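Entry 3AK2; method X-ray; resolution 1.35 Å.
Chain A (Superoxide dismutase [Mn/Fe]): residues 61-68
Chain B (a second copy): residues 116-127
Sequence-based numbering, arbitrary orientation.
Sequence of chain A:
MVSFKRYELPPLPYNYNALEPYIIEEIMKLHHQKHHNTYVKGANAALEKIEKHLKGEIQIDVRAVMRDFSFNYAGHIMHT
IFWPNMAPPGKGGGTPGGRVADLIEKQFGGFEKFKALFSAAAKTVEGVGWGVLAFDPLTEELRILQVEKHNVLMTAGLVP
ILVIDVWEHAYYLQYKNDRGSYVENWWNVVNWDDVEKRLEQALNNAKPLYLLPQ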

# COMPACT_ATOMS: atom_id res chain seq x y z
N ASP A 61 7.84 -18.72 -0.72
CA ASP A 61 8.14 -17.36 -1.11
C ASP A 61 8.11 -16.58 0.19
O ASP A 61 7.04 -16.34 0.75
N VAL A 62 9.28 -16.21 0.69
CA VAL A 62 9.42 -15.57 2.00
C VAL A 62 8.61 -14.27 2.07
O VAL A 62 7.88 -14.03 3.03
N ARG A 63 8.72 -13.44 1.04
CA ARG A 63 7.97 -12.19 0.99
C ARG A 63 6.46 -12.42 1.08
O ARG A 63 5.76 -11.76 1.84
N ALA A 64 5.97 -13.38 0.30
CA ALA A 64 4.55 -13.68 0.26
C ALA A 64 4.04 -14.19 1.60
O ALA A 64 3.00 -13.73 2.09
N VAL A 65 4.76 -15.13 2.20
CA VAL A 65 4.32 -15.71 3.47
C VAL A 65 4.33 -14.64 4.56
O VAL A 65 3.43 -14.59 5.40
N MET A 66 5.32 -13.76 4.53
CA MET A 66 5.36 -12.69 5.53
C MET A 66 4.28 -11.64 5.32
O MET A 66 3.75 -11.11 6.30
N ARG A 67 3.92 -11.36 4.07
CA ARG A 67 2.76 -10.51 3.80
C ARG A 67 1.47 -11.13 4.35
O ARG A 67 0.64 -10.42 4.92
N ASP A 68 1.33 -12.45 4.21
CA ASP A 68 0.18 -13.17 4.75
C ASP A 68 0.18 -13.10 6.28
O ASP A 68 -0.86 -12.85 6.90
N ALA B 116 19.75 -17.11 7.53
CA ALA B 116 19.29 -17.34 6.17
C ALA B 116 17.89 -16.76 5.93
O ALA B 116 17.65 -16.11 4.91
N LEU B 117 16.99 -16.95 6.89
CA LEU B 117 15.62 -16.45 6.76
C LEU B 117 15.56 -14.93 6.86
O LEU B 117 14.89 -14.29 6.05
N PHE B 118 16.25 -14.36 7.85
CA PHE B 118 16.30 -12.92 8.01
C PHE B 118 16.93 -12.25 6.79
O PHE B 118 16.41 -11.26 6.29
N SER B 119 18.05 -12.81 6.31
CA SER B 119 18.71 -12.29 5.12
C SER B 119 17.80 -12.34 3.90
O SER B 119 17.75 -11.39 3.13
N ALA B 120 17.06 -13.44 3.74
CA ALA B 120 16.11 -13.55 2.62
C ALA B 120 15.01 -12.50 2.73
O ALA B 120 14.66 -11.86 1.73
N ALA B 121 14.47 -12.31 3.93
CA ALA B 121 13.46 -11.29 4.16
C ALA B 121 13.97 -9.89 3.80
O ALA B 121 13.28 -9.13 3.12
N ALA B 122 15.19 -9.58 4.22
CA ALA B 122 15.78 -8.27 3.94
C ALA B 122 16.05 -8.07 2.45
O ALA B 122 15.71 -7.03 1.88
N LYS B 123 16.67 -9.07 1.83
CA LYS B 123 17.05 -8.97 0.42
C LYS B 123 15.85 -8.82 -0.50
O LYS B 123 15.93 -8.13 -1.53
N THR B 124 14.73 -9.44 -0.13
CA THR B 124 13.56 -9.48 -1.02
C THR B 124 12.44 -8.49 -0.69
O THR B 124 11.32 -8.64 -1.17
N VAL B 125 12.75 -7.45 0.10
CA VAL B 125 11.80 -6.36 0.29
C VAL B 125 11.53 -5.75 -1.08
O VAL B 125 12.46 -5.43 -1.83
N GLU B 126 10.25 -5.61 -1.43
CA GLU B 126 9.88 -5.05 -2.72
C GLU B 126 9.86 -3.54 -2.62
O GLU B 126 9.07 -2.97 -1.86
N GLY B 127 10.71 -2.88 -3.40
CA GLY B 127 10.93 -1.45 -3.24
C GLY B 127 11.80 -1.21 -2.02
O GLY B 127 12.68 -2.02 -1.70

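The first turns of helix 62-68 of chain A cross the end of helix 116-123 of chain B almost at right angles, the axes approaching to 9.8 Å. D61(A), the N-cap, makes no contact with the 116-127 stretch. Its side chain (chi1 t) reaches forward over the first turn so that D61(A) OD2 accepts from A64(A) N at 3.0 Å, satisfying an amide that the first turn leaves without a backbone partner.

V62(A) points toward chain B with chi1 t. V62(A) CG2 lies 3.9 Å from L117(B) CD1 and 4.3 Å from A120(B) CB, while V62(A) CG1 sits 4.0 Å from A121(B) CA; the small alanines let the branched valine come close to the backbone of the other helix.

R63(A) also points toward chain B, and its long side chain (t, t, p) reaches beyond the helix end. There R63(A) NH2 donates to T124(B) O at 2.9 Å. E126(B) OE1 lies over one face of the guanidinium, 3.9 Å from R63(A) NH1, a long salt bridge of charges alone. Water 1 accepts from R63(A) N at 2.9 Å and donates to T124(B) OG1 at 2.8 Å; that hydroxyl (chi1 p) in turn donates to A120(B) O at 2.8 Å.

A64(A), V65(A) and D68(A) are out of reach of this stretch. One turn beyond V62(A), M66(A) (m, t, t) extends the apolar patch: M66(A) SD is 3.8 Å from A121(B) CB and M66(A) CE 4.0 Å from L117(B) CD1, a slender, unbranched chain suited to this buried seam.

R67(A) starts sideways, but its extended side chain (m, t, t) brings R67(A) NH2 within 2.9 Å of E126(B) OE2, a hydrogen-bonded salt bridge at the guanidinium edge. Water 2 accepts from R67(A) NH1 at 2.8 Å and donates to E126(B) OE1 at 2.7 Å. The buried glutamate, chi1 and chi2 both t, thus meets two arginines.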

# COMPACT_ATOMS: atom_id res chain seq x y z
CB ASP A 61 7.08 -16.86 -2.10
CG ASP A 61 7.28 -15.41 -2.54
OD1 ASP A 61 6.87 -15.09 -3.67
OD2 ASP A 61 7.79 -14.58 -1.76
CB VAL A 62 10.92 -15.36 2.35
CG1 VAL A 62 11.09 -14.47 3.57
CG2 VAL A 62 11.60 -16.71 2.58
CB ARG A 63 8.32 -11.42 -0.29
CG ARG A 63 7.44 -10.20 -0.53
CD ARG A 63 8.05 -9.33 -1.59
NE ARG A 63 8.01 -9.98 -2.90
CZ ARG A 63 8.87 -9.74 -3.89
NH1 ARG A 63 8.74 -10.37 -5.04
NH2 ARG A 63 9.87 -8.87 -3.72
CB ALA A 64 4.26 -14.69 -0.84
CB VAL A 65 5.15 -16.95 3.88
CG1 VAL A 65 4.73 -17.44 5.26
CG2 VAL A 65 4.96 -18.07 2.86
CB MET A 66 6.76 -12.08 5.63
CG MET A 66 7.74 -13.06 6.22
SD MET A 66 9.43 -12.49 6.23
CE MET A 66 10.22 -13.90 7.01
CB ARG A 67 2.62 -10.24 2.30
CG ARG A 67 3.53 -9.14 1.77
CD ARG A 67 3.55 -9.15 0.25
NE ARG A 67 4.25 -7.99 -0.29
CZ ARG A 67 4.58 -7.85 -1.57
NH1 ARG A 67 4.33 -8.82 -2.44
NH2 ARG A 67 5.20 -6.74 -1.97
CB ASP A 68 0.20 -14.65 4.34
CG ASP A 68 -0.01 -14.87 2.86
OD1 ASP A 68 -0.43 -13.94 2.13
OD2 ASP A 68 0.23 -16.02 2.43
CB ALA B 116 19.33 -18.82 5.83
CB LEU B 117 14.70 -17.11 7.79
CG LEU B 117 13.21 -16.76 7.71
CD1 LEU B 117 12.61 -17.03 6.32
CD2 LEU B 117 12.44 -17.52 8.78
CB PHE B 118 17.05 -12.53 9.30
CG PHE B 118 16.97 -11.06 9.63
CD1 PHE B 118 15.97 -10.58 10.47
CD2 PHE B 118 17.89 -10.16 9.10
CE1 PHE B 118 15.89 -9.22 10.78
CE2 PHE B 118 17.82 -8.80 9.41
CZ PHE B 118 16.82 -8.33 10.25
CB SER B 119 20.01 -13.05 4.83
OG SER B 119 20.99 -12.76 5.81
CB ALA B 120 15.52 -14.96 2.56
CB ALA B 121 12.99 -11.32 5.60
CB ALA B 122 17.06 -8.07 4.75
CB LYS B 123 17.90 -10.17 0.01
CG LYS B 123 19.30 -10.15 0.59
CD LYS B 123 20.06 -11.42 0.24
CE LYS B 123 21.35 -11.52 1.03
NZ LYS B 123 22.07 -12.80 0.75
CB THR B 124 12.97 -10.91 -1.14
OG1 THR B 124 12.46 -11.34 0.13
CG2 THR B 124 14.01 -11.90 -1.65
CB VAL B 125 12.34 -5.29 1.27
CG1 VAL B 125 11.45 -4.05 1.26
CG2 VAL B 125 12.43 -5.86 2.67
CB GLU B 126 8.53 -5.58 -3.15
CG GLU B 126 8.24 -5.35 -4.61
CD GLU B 126 6.95 -6.00 -5.01
OE1 GLU B 126 7.01 -6.99 -5.78
OE2 GLU B 126 5.88 -5.54 -4.54
O HOH W 1 11.03 -13.51 -0.78
O HOH W 2 5.18 -8.83 -5.06